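Local coordinates for protein anaphase-promoting complex subunit cut9 (Schizosaccharomyces pombe, PDB 2XPI) that serves as a subunit of the anaphase-promoting complex, the E3 ubiquitin ligase that controls progression through mitosis and G1, homodimerizing through its N-terminal TPR repeats, at residues Arg83-Leu95 / Val110-Trp122. Sequence-based numbering, arbitrary orientation.
Sequences REDYLRLWRHDAL and VLDITGNPNDAFW
R88 and R91, one turn apart on helix 83-96, converge on the carboxylate of D119, a worked example of two arginines sharing one acid between TPR helices. R88 takes it side-on: R88 NE reaches D119 OD1 at 3.0 Å and R88 NH2 reaches D119 OD2 at 2.9 Å, both through syn lone pairs, with guanidinium and carboxylate nearly coplanar. R91 comes from above the carboxylate plane, its NH1 giving OD1 a nearly straight bond (171°), so OD1 accepts from both arginines. Two waters add to the grip, one joining R91 NH1 to the D119 carbonyl, the other R91 NH2 to OD1.

The R91 chain, bent at chi3 (68°), lays its guanidinium against W122: W122 CB lies over the centre of one face of the R91 guanidinium, 3.6 Å from R91 CZ. Farther along, the edge of the H92 imidazole points at the face of the W122 six-membered ring in a T-shaped pair (planes at 88°), and L95 CD1 touches W122 CE3 at 3.8 Å. Toward the start of the helix the contact turns apolar: V110 CG2 packs on L87 CB, I113 CD1 meets L87 CD2, and the bent E84 chain passes T114 CG2.

A second shell surrounds these groups. R88 NH1 makes a weak bond to D85 OD1 within the salt-bridge network, while I53 O accepts a hydrogen bond from W122 NE1 and F121 covers the other face of the W122 indole. R83 bridges to D267 of the second subunit, placing this edge at the homodimer interface.

Helix 83-96 thus runs antiparallel to the end of its TPR 1 partner, helix 100-114, and roughly parallel to the start of helix 117-129, the first helix of TPR 2, the helix order of stacked TPRs.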
loop_
_atom_site.group_PDB
_atom_site.type_symbol
_atom_site.label_atom_id
_atom_site.label_comp_id
_atom_site.label_asym_id
_atom_site.label_seq_id
_atom_site.Cartn_x
_atom_site.Cartn_y
_atom_site.Cartn_z
ATOM N N ARG A 83 -7.730 21.579 -25.939
ATOM C CA ARG A 83 -7.901 21.615 -24.481
ATOM C C ARG A 83 -7.798 20.222 -23.855
ATOM O O ARG A 83 -7.123 20.031 -22.849
ATOM C CB ARG A 83 -9.230 22.253 -24.079
ATOM C CG ARG A 83 -9.785 21.686 -22.776
ATOM C CD ARG A 83 -10.508 22.736 -21.964
ATOM N NE ARG A 83 -11.903 22.855 -22.356
ATOM C CZ ARG A 83 -12.522 24.006 -22.601
ATOM N NH1 ARG A 83 -11.877 25.149 -22.490
ATOM N NH2 ARG A 83 -13.796 24.011 -22.951
ATOM N N GLU A 84 -8.490 19.254 -24.440
ATOM C CA GLU A 84 -8.395 17.883 -23.984
ATOM C C GLU A 84 -6.923 17.440 -24.007
ATOM O O GLU A 84 -6.485 16.633 -23.177
ATOM C CB GLU A 84 -9.266 16.967 -24.850
ATOM C CG GLU A 84 -10.704 17.467 -25.049
ATOM C CD GLU A 84 -10.819 18.636 -26.046
ATOM O OE1 GLU A 84 -10.456 18.458 -27.233
ATOM O OE2 GLU A 84 -11.284 19.732 -25.646
ATOM N N ASP A 85 -6.153 17.991 -24.940
ATOM C CA ASP A 85 -4.731 17.666 -25.009
ATOM C C ASP A 85 -3.853 18.330 -23.934
ATOM O O ASP A 85 -2.850 17.765 -23.538
ATOM C CB ASP A 85 -4.174 17.881 -26.420
ATOM C CG ASP A 85 -4.635 16.802 -27.400
ATOM O OD1 ASP A 85 -4.745 15.611 -26.989
ATOM O OD2 ASP A 85 -4.883 17.142 -28.578
ATOM N N TYR A 86 -4.216 19.511 -23.456
ATOM C CA TYR A 86 -3.531 20.074 -22.291
ATOM C C TYR A 86 -3.908 19.316 -21.029
ATOM O O TYR A 86 -3.093 19.180 -20.129
ATOM C CB TYR A 86 -3.890 21.542 -22.068
ATOM C CG TYR A 86 -3.198 22.499 -22.993
ATOM C CD1 TYR A 86 -3.919 23.228 -23.932
ATOM C CD2 TYR A 86 -1.821 22.674 -22.934
ATOM C CE1 TYR A 86 -3.287 24.104 -24.790
ATOM C CE2 TYR A 86 -1.178 23.554 -23.783
ATOM C CZ TYR A 86 -1.914 24.265 -24.711
ATOM O OH TYR A 86 -1.276 25.141 -25.557
ATOM N N LEU A 87 -5.164 18.875 -20.951
ATOM C CA LEU A 87 -5.663 18.150 -19.793
ATOM C C LEU A 87 -4.926 16.828 -19.650
ATOM O O LEU A 87 -4.412 16.500 -18.590
ATOM C CB LEU A 87 -7.169 17.908 -19.934
ATOM C CG LEU A 87 -8.062 18.916 -19.195
ATOM C CD1 LEU A 87 -7.460 20.296 -19.230
ATOM C CD2 LEU A 87 -9.489 18.918 -19.727
ATOM N N ARG A 88 -4.861 16.087 -20.747
ATOM C CA ARG A 88 -4.187 14.810 -20.775
ATOM C C ARG A 88 -2.700 14.887 -20.462
ATOM O O ARG A 88 -2.213 14.126 -19.639
ATOM C CB ARG A 88 -4.402 14.142 -22.116
ATOM C CG ARG A 88 -5.820 13.757 -22.348
ATOM C CD ARG A 88 -5.909 13.155 -23.692
ATOM N NE ARG A 88 -7.260 12.737 -24.004
ATOM C CZ ARG A 88 -7.837 12.999 -25.163
ATOM N NH1 ARG A 88 -7.160 13.679 -26.079
ATOM N NH2 ARG A 88 -9.073 12.591 -25.399
ATOM N N LEU A 89 -1.974 15.784 -21.113
ATOM C CA LEU A 89 -0.588 16.011 -20.731
ATOM C C LEU A 89 -0.473 16.246 -19.231
ATOM O O LEU A 89 0.413 15.709 -18.562
ATOM C CB LEU A 89 -0.036 17.214 -21.454
ATOM C CG LEU A 89 0.690 16.945 -22.774
ATOM C CD1 LEU A 89 0.437 15.557 -23.326
ATOM C CD2 LEU A 89 0.354 18.048 -23.800
ATOM N N TRP A 90 -1.394 17.041 -18.707
ATOM C CA TRP A 90 -1.387 17.410 -17.300
ATOM C C TRP A 90 -1.694 16.207 -16.405
ATOM O O TRP A 90 -0.995 15.958 -15.432
ATOM C CB TRP A 90 -2.381 18.550 -17.068
ATOM C CG TRP A 90 -2.522 19.005 -15.664
ATOM C CD1 TRP A 90 -1.687 18.729 -14.623
ATOM C CD2 TRP A 90 -3.571 19.823 -15.134
ATOM N NE1 TRP A 90 -2.154 19.322 -13.473
ATOM C CE2 TRP A 90 -3.312 19.998 -13.759
ATOM C CE3 TRP A 90 -4.698 20.439 -15.692
ATOM C CZ2 TRP A 90 -4.136 20.759 -12.934
ATOM C CZ3 TRP A 90 -5.522 21.190 -14.865
ATOM C CH2 TRP A 90 -5.236 21.338 -13.502
ATOM N N ARG A 91 -2.748 15.469 -16.729
ATOM C CA ARG A 91 -3.074 14.257 -15.995
ATOM C C ARG A 91 -1.888 13.308 -16.032
ATOM O O ARG A 91 -1.483 12.762 -15.014
ATOM C CB ARG A 91 -4.281 13.583 -16.617
ATOM C CG ARG A 91 -4.490 12.184 -16.151
ATOM C CD ARG A 91 -5.430 11.479 -17.114
ATOM N NE ARG A 91 -4.813 11.276 -18.421
ATOM C CZ ARG A 91 -5.496 11.029 -19.531
ATOM N NH1 ARG A 91 -6.812 10.968 -19.471
ATOM N NH2 ARG A 91 -4.864 10.853 -20.693
ATOM N N HIS A 92 -1.296 13.140 -17.205
ATOM C CA HIS A 92 -0.200 12.195 -17.347
ATOM C C HIS A 92 0.967 12.514 -16.418
ATOM O O HIS A 92 1.547 11.627 -15.782
ATOM C CB HIS A 92 0.293 12.179 -18.778
ATOM C CG HIS A 92 0.988 10.918 -19.154
ATOM N ND1 HIS A 92 0.350 9.694 -19.161
ATOM C CD2 HIS A 92 2.257 10.685 -19.561
ATOM C CE1 HIS A 92 1.197 8.761 -19.551
ATOM N NE2 HIS A 92 2.361 9.336 -19.799
ATOM N N ASP A 93 1.327 13.785 -16.360
ATOM C CA ASP A 93 2.481 14.173 -15.583
ATOM C C ASP A 93 2.155 14.059 -14.099
ATOM O O ASP A 93 3.004 13.671 -13.301
ATOM C CB ASP A 93 2.937 15.574 -15.958
ATOM C CG ASP A 93 4.119 16.016 -15.159
ATOM O OD1 ASP A 93 3.956 16.920 -14.318
ATOM O OD2 ASP A 93 5.217 15.448 -15.348
ATOM N N ALA A 94 0.918 14.360 -13.726
ATOM C CA ALA A 94 0.506 14.187 -12.329
ATOM C C ALA A 94 0.751 12.746 -11.856
ATOM O O ALA A 94 1.375 12.521 -10.830
ATOM C CB ALA A 94 -0.964 14.587 -12.126
ATOM N N LEU A 95 0.218 11.793 -12.609
ATOM C CA LEU A 95 0.412 10.377 -12.406
ATOM C C LEU A 95 1.893 10.106 -12.178
ATOM O O LEU A 95 2.307 9.614 -11.132
ATOM C CB LEU A 95 -0.003 9.665 -13.688
ATOM C CG LEU A 95 -0.971 8.499 -13.653
ATOM C CD1 LEU A 95 -1.010 7.833 -15.047
ATOM C CD2 LEU A 95 -0.557 7.527 -12.580
ATOM N N VAL A 110 -11.460 15.356 -18.051
ATOM C CA VAL A 110 -11.291 14.951 -19.452
ATOM C C VAL A 110 -12.231 13.823 -19.850
ATOM O O VAL A 110 -12.669 13.733 -21.011
ATOM C CB VAL A 110 -9.895 14.406 -19.732
ATOM C CG1 VAL A 110 -9.610 14.517 -21.201
ATOM C CG2 VAL A 110 -8.847 15.140 -18.921
ATOM N N LEU A 111 -12.499 12.929 -18.902
ATOM C CA LEU A 111 -13.389 11.805 -19.168
ATOM C C LEU A 111 -14.818 12.335 -19.262
ATOM O O LEU A 111 -15.573 11.941 -20.155
ATOM C CB LEU A 111 -13.256 10.699 -18.106
ATOM C CG LEU A 111 -14.149 9.471 -18.330
ATOM C CD1 LEU A 111 -13.911 8.849 -19.709
ATOM C CD2 LEU A 111 -13.985 8.422 -17.240
ATOM N N ASP A 112 -15.174 13.253 -18.360
ATOM C CA ASP A 112 -16.485 13.914 -18.426
ATOM C C ASP A 112 -16.700 14.572 -19.789
ATOM O O ASP A 112 -17.764 14.436 -20.380
ATOM C CB ASP A 112 -16.673 14.928 -17.287
ATOM C CG ASP A 112 -16.855 14.254 -15.917
ATOM O OD1 ASP A 112 -17.296 13.077 -15.867
ATOM O OD2 ASP A 112 -16.558 14.902 -14.883
ATOM N N ILE A 113 -15.682 15.260 -20.296
ATOM C CA ILE A 113 -15.778 15.913 -21.598
ATOM C C ILE A 113 -15.874 14.941 -22.784
ATOM O O ILE A 113 -16.766 15.049 -23.616
ATOM C CB ILE A 113 -14.579 16.844 -21.826
ATOM C CG1 ILE A 113 -14.694 18.097 -20.955
ATOM C CG2 ILE A 113 -14.470 17.234 -23.291
ATOM C CD1 ILE A 113 -13.429 18.922 -20.942
ATOM N N THR A 114 -14.962 13.977 -22.833
ATOM C CA THR A 114 -14.700 13.185 -24.032
ATOM C C THR A 114 -15.430 11.831 -24.100
ATOM O O THR A 114 -15.840 11.377 -25.180
ATOM C CB THR A 114 -13.184 12.918 -24.132
ATOM O OG1 THR A 114 -12.771 12.121 -23.014
ATOM C CG2 THR A 114 -12.427 14.226 -24.083
ATOM N N GLY A 115 -15.556 11.170 -22.954
ATOM C CA GLY A 115 -16.141 9.848 -22.905
ATOM C C GLY A 115 -15.264 8.813 -23.578
ATOM O O GLY A 115 -15.712 7.685 -23.816
ATOM N N ASN A 116 -14.016 9.180 -23.876
ATOM C CA ASN A 116 -13.066 8.270 -24.529
ATOM C C ASN A 116 -12.574 7.133 -23.629
ATOM O O ASN A 116 -12.117 7.361 -22.512
ATOM C CB ASN A 116 -11.860 9.060 -25.034
ATOM C CG ASN A 116 -11.061 8.318 -26.098
ATOM O OD1 ASN A 116 -10.878 8.830 -27.201
ATOM N ND2 ASN A 116 -10.577 7.123 -25.774
ATOM N N PRO A 117 -12.645 5.897 -24.127
ATOM C CA PRO A 117 -12.094 4.752 -23.399
ATOM C C PRO A 117 -10.670 4.989 -22.889
ATOM O O PRO A 117 -10.373 4.668 -21.743
ATOM C CB PRO A 117 -12.117 3.643 -24.456
ATOM C CG PRO A 117 -13.299 3.996 -25.328
ATOM C CD PRO A 117 -13.273 5.495 -25.403
ATOM N N ASN A 118 -9.800 5.539 -23.726
ATOM C CA ASN A 118 -8.437 5.824 -23.301
ATOM C C ASN A 118 -8.388 6.732 -22.088
ATOM O O ASN A 118 -7.485 6.629 -21.261
ATOM C CB ASN A 118 -7.643 6.432 -24.444
ATOM C CG ASN A 118 -7.453 5.460 -25.576
ATOM O OD1 ASN A 118 -6.958 5.815 -26.648
ATOM N ND2 ASN A 118 -7.856 4.207 -25.349
ATOM N N ASP A 119 -9.360 7.622 -21.969
ATOM C CA ASP A 119 -9.399 8.494 -20.808
ATOM C C ASP A 119 -9.917 7.777 -19.572
ATOM O O ASP A 119 -9.422 8.006 -18.472
ATOM C CB ASP A 119 -10.173 9.775 -21.126
ATOM C CG ASP A 119 -9.447 10.620 -22.144
ATOM O OD1 ASP A 119 -8.195 10.555 -22.149
ATOM O OD2 ASP A 119 -10.105 11.311 -22.953
ATOM N N ALA A 120 -10.894 6.897 -19.764
ATOM C CA ALA A 120 -11.359 6.015 -18.701
ATOM C C ALA A 120 -10.215 5.136 -18.210
ATOM O O ALA A 120 -10.059 4.916 -17.008
ATOM C CB ALA A 120 -12.489 5.147 -19.200
ATOM N N PHE A 121 -9.423 4.614 -19.137
ATOM C CA PHE A 121 -8.279 3.808 -18.756
ATOM C C PHE A 121 -7.333 4.569 -17.828
ATOM O O PHE A 121 -6.976 4.101 -16.746
ATOM C CB PHE A 121 -7.489 3.366 -19.986
ATOM C CG PHE A 121 -6.160 2.770 -19.651
ATOM C CD1 PHE A 121 -6.070 1.466 -19.168
ATOM C CD2 PHE A 121 -4.998 3.513 -19.782
ATOM C CE1 PHE A 121 -4.831 0.902 -18.838
ATOM C CE2 PHE A 121 -3.745 2.960 -19.449
ATOM C CZ PHE A 121 -3.669 1.651 -18.972
ATOM N N TRP A 122 -6.916 5.745 -18.274
ATOM C CA TRP A 122 -5.910 6.506 -17.552
ATOM C C TRP A 122 -6.426 6.987 -16.205
ATOM O O TRP A 122 -5.655 7.079 -15.237
ATOM C CB TRP A 122 -5.391 7.656 -18.414
ATOM C CG TRP A 122 -4.448 7.174 -19.481
ATOM C CD1 TRP A 122 -4.645 7.198 -20.842
ATOM C CD2 TRP A 122 -3.179 6.551 -19.270
ATOM N NE1 TRP A 122 -3.559 6.656 -21.481
ATOM C CE2 TRP A 122 -2.645 6.250 -20.538
ATOM C CE3 TRP A 122 -2.436 6.221 -18.127
ATOM C CZ2 TRP A 122 -1.392 5.638 -20.698
ATOM C CZ3 TRP A 122 -1.184 5.606 -18.291
ATOM C CH2 TRP A 122 -0.684 5.323 -19.567
HETATM O O HOH W 1 -9.031 10.642 -17.747
HETATM O O HOH W 2 -5.651 9.500 -22.775
#